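Local coordinates for alcohol dehydrogenase superfamily protein (PDB 3GAZ) that probably acts as an NADP-dependent oxidoreductase of the medium-chain dehydrogenase/reductase superfamily, although its substrate is not established, at residues 131-143 with 162-174. Sequence-based numbering, arbitrary orientation.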
ATOM      1  N   LEU A 131      13.946  -3.015  17.723  1.00 13.70           N
ATOM      2  CA  LEU A 131      15.196  -2.883  16.977  1.00 14.46           C
ATOM      3  C   LEU A 131      15.140  -2.714  15.444  1.00 13.48           C
ATOM      4  O   LEU A 131      15.821  -1.854  14.889  1.00 13.20           O
ATOM      5  CB  LEU A 131      16.080  -4.091  17.319  1.00 15.73           C
ATOM      6  CG  LEU A 131      17.607  -3.986  17.346  1.00 19.87           C
ATOM      7  CD1 LEU A 131      18.058  -2.799  18.187  1.00 16.90           C
ATOM      8  CD2 LEU A 131      18.163  -5.290  17.929  1.00 20.96           C
ATOM      9  N   PRO A 132      14.321  -3.519  14.746  1.00 13.48           N
ATOM     10  CA  PRO A 132      14.213  -3.452  13.278  1.00 12.31           C
ATOM     11  C   PRO A 132      14.308  -2.102  12.549  1.00 11.74           C
ATOM     12  O   PRO A 132      15.330  -1.806  11.937  1.00 10.57           O
ATOM     13  CB  PRO A 132      12.901  -4.178  13.000  1.00 13.31           C
ATOM     14  CG  PRO A 132      12.905  -5.249  14.057  1.00 14.42           C
ATOM     15  CD  PRO A 132      13.323  -4.454  15.297  1.00 12.13           C
ATOM     16  N   LEU A 133      13.261  -1.287  12.605  1.00 12.12           N
ATOM     17  CA  LEU A 133      13.278  -0.003  11.895  1.00 12.24           C
ATOM     18  C   LEU A 133      14.469   0.895  12.189  1.00 12.20           C
ATOM     19  O   LEU A 133      15.171   1.315  11.265  1.00 12.29           O
ATOM     20  CB  LEU A 133      11.994   0.795  12.153  1.00 12.88           C
ATOM     21  CG  LEU A 133      11.991   2.201  11.525  1.00 13.83           C
ATOM     22  CD1 LEU A 133      12.178   2.103  10.008  1.00 12.24           C
ATOM     23  CD2 LEU A 133      10.683   2.908  11.855  1.00 16.02           C
ATOM     24  N   VAL A 134      14.701   1.201  13.461  1.00 11.57           N
ATOM     25  CA  VAL A 134      15.809   2.079  13.796  1.00 12.63           C
ATOM     26  C   VAL A 134      17.171   1.501  13.433  1.00 12.41           C
ATOM     27  O   VAL A 134      18.056   2.246  13.025  1.00 13.01           O
ATOM     28  CB  VAL A 134      15.791   2.508  15.299  1.00 11.75           C
ATOM     29  CG1 VAL A 134      14.492   3.252  15.601  1.00 11.64           C
ATOM     30  CG2 VAL A 134      15.961   1.306  16.211  1.00 11.53           C
ATOM     31  N   PHE A 135      17.348   0.187  13.563  1.00 12.61           N
ATOM     32  CA  PHE A 135      18.631  -0.418  13.204  1.00 12.37           C
ATOM     33  C   PHE A 135      18.856  -0.277  11.700  1.00 11.98           C
ATOM     34  O   PHE A 135      19.925   0.140  11.247  1.00 11.12           O
ATOM     35  CB  PHE A 135      18.680  -1.909  13.559  1.00 13.10           C
ATOM     36  CG  PHE A 135      20.011  -2.550  13.249  1.00 12.50           C
ATOM     37  CD1 PHE A 135      21.040  -2.538  14.189  1.00 14.27           C
ATOM     38  CD2 PHE A 135      20.261  -3.091  11.987  1.00 13.12           C
ATOM     39  CE1 PHE A 135      22.306  -3.050  13.877  1.00 11.90           C
ATOM     40  CE2 PHE A 135      21.525  -3.608  11.660  1.00 13.48           C
ATOM     41  CZ  PHE A 135      22.550  -3.586  12.610  1.00 13.66           C
ATOM     42  N   ILE A 136      17.840  -0.648  10.930  1.00 12.05           N
ATOM     43  CA  ILE A 136      17.906  -0.562   9.479  1.00 12.96           C
ATOM     44  C   ILE A 136      18.139   0.887   9.047  1.00 13.50           C
ATOM     45  O   ILE A 136      18.913   1.153   8.129  1.00 13.76           O
ATOM     46  CB  ILE A 136      16.603  -1.099   8.843  1.00 13.07           C
ATOM     47  CG1 ILE A 136      16.542  -2.620   9.015  1.00 14.68           C
ATOM     48  CG2 ILE A 136      16.531  -0.718   7.370  1.00 14.78           C
ATOM     49  CD1 ILE A 136      15.231  -3.238   8.575  1.00 14.76           C
ATOM     50  N   THR A 137      17.476   1.823   9.719  1.00 11.91           N
ATOM     51  CA  THR A 137      17.630   3.230   9.387  1.00 14.10           C
ATOM     52  C   THR A 137      19.077   3.652   9.641  1.00 15.39           C
ATOM     53  O   THR A 137      19.715   4.270   8.786  1.00 15.13           O
ATOM     54  CB  THR A 137      16.667   4.101  10.222  1.00 14.43           C
ATOM     55  OG1 THR A 137      15.312   3.745   9.907  1.00 14.67           O
ATOM     56  CG2 THR A 137      16.880   5.576   9.926  1.00 12.66           C
ATOM     57  N   ALA A 138      19.597   3.291  10.811  1.00 14.80           N
ATOM     58  CA  ALA A 138      20.971   3.621  11.178  1.00 13.46           C
ATOM     59  C   ALA A 138      21.974   2.983  10.221  1.00 13.57           C
ATOM     60  O   ALA A 138      22.963   3.611   9.825  1.00 14.50           O
ATOM     61  CB  ALA A 138      21.253   3.152  12.599  1.00 12.60           C
ATOM     62  N   TRP A 139      21.712   1.736   9.849  1.00 13.72           N
ATOM     63  CA  TRP A 139      22.599   0.996   8.955  1.00 13.73           C
ATOM     64  C   TRP A 139      22.634   1.546   7.530  1.00 15.11           C
ATOM     65  O   TRP A 139      23.706   1.644   6.922  1.00 14.41           O
ATOM     66  CB  TRP A 139      22.188  -0.477   8.924  1.00 14.69           C
ATOM     67  CG  TRP A 139      23.120  -1.350   8.142  1.00 16.08           C
ATOM     68  CD1 TRP A 139      23.136  -1.543   6.789  1.00 16.30           C
ATOM     69  CD2 TRP A 139      24.193  -2.138   8.672  1.00 17.14           C
ATOM     70  NE1 TRP A 139      24.153  -2.407   6.444  1.00 18.12           N
ATOM     71  CE2 TRP A 139      24.815  -2.788   7.581  1.00 17.56           C
ATOM     72  CE3 TRP A 139      24.686  -2.362   9.966  1.00 17.67           C
ATOM     73  CZ2 TRP A 139      25.913  -3.645   7.744  1.00 19.32           C
ATOM     74  CZ3 TRP A 139      25.780  -3.216  10.128  1.00 18.41           C
ATOM     75  CH2 TRP A 139      26.376  -3.847   9.020  1.00 18.51           C
ATOM     76  N   GLU A 140      21.475   1.903   6.987  1.00 14.11           N
ATOM     77  CA  GLU A 140      21.447   2.423   5.628  1.00 14.82           C
ATOM     78  C   GLU A 140      22.256   3.705   5.523  1.00 14.90           C
ATOM     79  O   GLU A 140      22.881   3.966   4.499  1.00 13.28           O
ATOM     80  CB  GLU A 140      20.012   2.681   5.162  1.00 17.08           C
ATOM     81  CG  GLU A 140      19.128   1.446   5.199  1.00 21.39           C
ATOM     82  CD  GLU A 140      17.921   1.559   4.288  1.00 25.15           C
ATOM     83  OE1 GLU A 140      17.304   2.648   4.233  1.00 23.70           O
ATOM     84  OE2 GLU A 140      17.586   0.547   3.633  1.00 28.79           O
ATOM     85  N   GLY A 141      22.250   4.499   6.589  1.00 13.84           N
ATOM     86  CA  GLY A 141      22.986   5.748   6.571  1.00 15.52           C
ATOM     87  C   GLY A 141      24.474   5.578   6.795  1.00 16.12           C
ATOM     88  O   GLY A 141      25.295   6.096   6.030  1.00 15.38           O
ATOM     89  N   LEU A 142      24.820   4.837   7.841  1.00 16.61           N
ATOM     90  CA  LEU A 142      26.214   4.611   8.207  1.00 17.12           C
ATOM     91  C   LEU A 142      26.994   3.675   7.294  1.00 18.13           C
ATOM     92  O   LEU A 142      28.181   3.894   7.054  1.00 16.76           O
ATOM     93  CB  LEU A 142      26.299   4.065   9.633  1.00 16.42           C
ATOM     94  CG  LEU A 142      25.814   4.951  10.779  1.00 17.04           C
ATOM     95  CD1 LEU A 142      25.804   4.137  12.072  1.00 13.88           C
ATOM     96  CD2 LEU A 142      26.712   6.172  10.904  1.00 18.38           C
ATOM     97  N   VAL A 143      26.341   2.629   6.802  1.00 16.60           N
ATOM     98  CA  VAL A 143      27.027   1.657   5.958  1.00 18.31           C
ATOM     99  C   VAL A 143      26.708   1.775   4.472  1.00 19.02           C
ATOM    100  O   VAL A 143      27.601   2.041   3.668  1.00 18.62           O
ATOM    101  CB  VAL A 143      26.731   0.220   6.441  1.00 18.69           C
ATOM    102  CG1 VAL A 143      27.510  -0.790   5.607  1.00 20.50           C
ATOM    103  CG2 VAL A 143      27.097   0.091   7.917  1.00 17.92           C
ATOM    104  N   GLY A 162      15.837   6.981  19.079  1.00 14.58           N
ATOM    105  CA  GLY A 162      15.667   5.695  18.416  1.00 14.79           C
ATOM    106  C   GLY A 162      16.779   5.294  17.461  1.00 15.16           C
ATOM    107  O   GLY A 162      17.457   4.285  17.669  1.00 14.46           O
ATOM    108  N   VAL A 163      16.961   6.072  16.401  1.00 13.09           N
ATOM    109  CA  VAL A 163      18.009   5.788  15.421  1.00 14.29           C
ATOM    110  C   VAL A 163      19.381   6.084  16.026  1.00 13.31           C
ATOM    111  O   VAL A 163      20.349   5.358  15.807  1.00 13.67           O
ATOM    112  CB  VAL A 163      17.834   6.666  14.157  1.00 13.71           C
ATOM    113  CG1 VAL A 163      18.895   6.324  13.117  1.00 14.33           C
ATOM    114  CG2 VAL A 163      16.447   6.467  13.582  1.00 16.16           C
ATOM    115  N   GLY A 164      19.445   7.161  16.796  1.00 14.45           N
ATOM    116  CA  GLY A 164      20.698   7.568  17.405  1.00 14.60           C
ATOM    117  C   GLY A 164      21.444   6.541  18.237  1.00 13.42           C
ATOM    118  O   GLY A 164      22.626   6.288  17.996  1.00 12.43           O
ATOM    119  N   HIS A 165      20.772   5.937  19.213  1.00 13.55           N
ATOM    120  CA  HIS A 165      21.453   4.976  20.072  1.00 13.51           C
ATOM    121  C   HIS A 165      21.951   3.742  19.331  1.00 12.79           C
ATOM    122  O   HIS A 165      22.972   3.170  19.701  1.00 12.93           O
ATOM    123  CB  HIS A 165      20.572   4.583  21.278  1.00 12.32           C
ATOM    124  CG  HIS A 165      19.527   3.546  20.985  1.00 13.92           C
ATOM    125  ND1 HIS A 165      18.380   3.818  20.272  1.00 10.78           N
ATOM    126  CD2 HIS A 165      19.436   2.248  21.365  1.00 12.01           C
ATOM    127  CE1 HIS A 165      17.623   2.733  20.229  1.00 13.55           C
ATOM    128  NE2 HIS A 165      18.241   1.768  20.883  1.00 12.42           N
ATOM    129  N   VAL A 166      21.253   3.335  18.278  1.00 12.73           N
ATOM    130  CA  VAL A 166      21.705   2.175  17.527  1.00 13.80           C
ATOM    131  C   VAL A 166      22.808   2.588  16.551  1.00 13.72           C
ATOM    132  O   VAL A 166      23.714   1.803  16.265  1.00 13.52           O
ATOM    133  CB  VAL A 166      20.536   1.480  16.774  1.00 11.93           C
ATOM    134  CG1 VAL A 166      19.604   0.817  17.782  1.00 13.72           C
ATOM    135  CG2 VAL A 166      19.770   2.486  15.932  1.00 14.75           C
ATOM    136  N   ALA A 167      22.738   3.821  16.057  1.00 12.24           N
ATOM    137  CA  ALA A 167      23.755   4.328  15.141  1.00 13.23           C
ATOM    138  C   ALA A 167      25.092   4.392  15.889  1.00 13.06           C
ATOM    139  O   ALA A 167      26.140   4.068  15.337  1.00 12.49           O
ATOM    140  CB  ALA A 167      23.365   5.712  14.637  1.00 11.06           C
ATOM    141  N   ILE A 168      25.045   4.811  17.151  1.00 14.54           N
ATOM    142  CA  ILE A 168      26.252   4.894  17.975  1.00 14.30           C
ATOM    143  C   ILE A 168      26.920   3.526  18.090  1.00 15.03           C
ATOM    144  O   ILE A 168      28.128   3.391  17.900  1.00 15.63           O
ATOM    145  CB  ILE A 168      25.932   5.363  19.415  1.00 16.36           C
ATOM    146  CG1 ILE A 168      25.597   6.856  19.426  1.00 15.64           C
ATOM    147  CG2 ILE A 168      27.110   5.044  20.340  1.00 16.17           C
ATOM    148  CD1 ILE A 168      25.181   7.371  20.786  1.00 14.36           C
ATOM    149  N   GLN A 169      26.119   2.513  18.405  1.00 14.59           N
ATOM    150  CA  GLN A 169      26.635   1.165  18.589  1.00 14.59           C
ATOM    151  C   GLN A 169      27.147   0.523  17.307  1.00 15.02           C
ATOM    152  O   GLN A 169      28.114  -0.238  17.341  1.00 12.97           O
ATOM    153  CB  GLN A 169      25.563   0.295  19.255  1.00 13.04           C
ATOM    154  CG  GLN A 169      25.154   0.831  20.628  1.00 13.78           C
ATOM    155  CD  GLN A 169      24.055   0.023  21.288  1.00 12.25           C
ATOM    156  OE1 GLN A 169      24.274  -1.103  21.725  1.00 14.40           O
ATOM    157  NE2 GLN A 169      22.856   0.596  21.353  1.00 11.19           N
ATOM    158  N   ILE A 170      26.504   0.821  16.181  1.00 14.19           N
ATOM    159  CA  ILE A 170      26.950   0.269  14.903  1.00 14.23           C
ATOM    160  C   ILE A 170      28.310   0.881  14.571  1.00 15.67           C
ATOM    161  O   ILE A 170      29.260   0.167  14.249  1.00 15.62           O
ATOM    162  CB  ILE A 170      25.955   0.596  13.753  1.00 13.72           C
ATOM    163  CG1 ILE A 170      24.680  -0.236  13.913  1.00 14.46           C
ATOM    164  CG2 ILE A 170      26.600   0.312  12.392  1.00 14.93           C
ATOM    165  CD1 ILE A 170      23.613   0.071  12.882  1.00 13.70           C
ATOM    166  N   ALA A 171      28.394   2.205  14.669  1.00 14.91           N
ATOM    167  CA  ALA A 171      29.630   2.925  14.376  1.00 15.23           C
ATOM    168  C   ALA A 171      30.791   2.431  15.240  1.00 16.49           C
ATOM    169  O   ALA A 171      31.885   2.201  14.739  1.00 17.17           O
ATOM    170  CB  ALA A 171      29.422   4.424  14.586  1.00 14.29           C
ATOM    171  N   LEU A 172      30.549   2.272  16.538  1.00 16.95           N
ATOM    172  CA  LEU A 172      31.590   1.802  17.448  1.00 18.96           C
ATOM    173  C   LEU A 172      32.067   0.411  17.057  1.00 19.77           C
ATOM    174  O   LEU A 172      33.269   0.148  17.006  1.00 20.71           O
ATOM    175  CB  LEU A 172      31.070   1.790  18.892  1.00 18.28           C
ATOM    176  CG  LEU A 172      30.949   3.165  19.551  1.00 18.58           C
ATOM    177  CD1 LEU A 172      30.133   3.070  20.832  1.00 19.07           C
ATOM    178  CD2 LEU A 172      32.354   3.713  19.830  1.00 18.76           C
ATOM    179  N   ALA A 173      31.120  -0.477  16.774  1.00 19.71           N
ATOM    180  CA  ALA A 173      31.452  -1.839  16.385  1.00 21.27           C
ATOM    181  C   ALA A 173      32.307  -1.868  15.122  1.00 21.45           C
ATOM    182  O   ALA A 173      33.151  -2.745  14.958  1.00 21.90           O
ATOM    183  CB  ALA A 173      30.178  -2.644  16.169  1.00 21.67           C
ATOM    184  N   ARG A 174      32.099  -0.902  14.232  1.00 21.22           N
ATOM    185  CA  ARG A 174      32.858  -0.860  12.989  1.00 23.41           C
ATOM    186  C   ARG A 174      34.198  -0.131  13.096  1.00 22.93           C
ATOM    187  O   ARG A 174      34.830   0.172  12.082  1.00 21.27           O
ATOM    188  CB  ARG A 174      31.999  -0.260  11.875  1.00 23.66           C
ATOM    189  CG  ARG A 174      30.731  -1.069  11.623  1.00 28.03           C
ATOM    190  CD  ARG A 174      29.898  -0.501  10.492  1.00 29.51           C
ATOM    191  NE  ARG A 174      30.444  -0.811   9.173  1.00 32.48           N
ATOM    192  CZ  ARG A 174      30.410  -2.013   8.605  1.00 32.66           C
ATOM    193  NH1 ARG A 174      29.855  -3.038   9.239  1.00 34.00           N
ATOM    194  NH2 ARG A 174      30.920  -2.189   7.394  1.00 34.68           N
TER
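Ile170 is the knob of helix 162-173 that enters a hole on helix 132-143 formed by Phe135, Ala138, Trp139 and Leu142, and it illustrates how two helices crossing at -57° interlock without a hydrogen bond between them. From the base outward, its CB lies 3.9 Å from Leu142 CD1. The CG2 branch, anti to the backbone N, fits between that same methyl and Trp139 CE3. CG1 takes the other direction, beside the backbone N, with chi1 -72°, which brings it above the rim of the Phe135 ring, nearest CE1. At the tip, CD1 makes a CH-pi contact over one face of Phe135, 3.9 Å from the ring centroid, while meeting Trp139 at the ring edge, at CE3, and Ala138 CB at 3.9 Å.

The fit is reciprocal: Ala138 is itself a knob among Val163, Val166, Ala167 and Ile170, its CB 3.7 Å from Val166 CG2. The methyls of Ala138 and Ala167 meet where their CA atoms are 4.9 Å apart; Val134 packs on the carbonyl of Gly162, and the helix axes come within 8.2 Å. Farther along, Val143 CG2 lies over one face of the Arg174 guanidinium, 3.7 Å from NE, a buried nitrogen without a polar partner.

Helix 162-173 follows strand 153-157 through a glycine-rich turn consistent with a Rossmann dinucleotide-binding motif. Ile168 turns from the contact toward strand 177-182 and helix 184-193, whereas Phe135 and Trp139 also pack against helix 278-293.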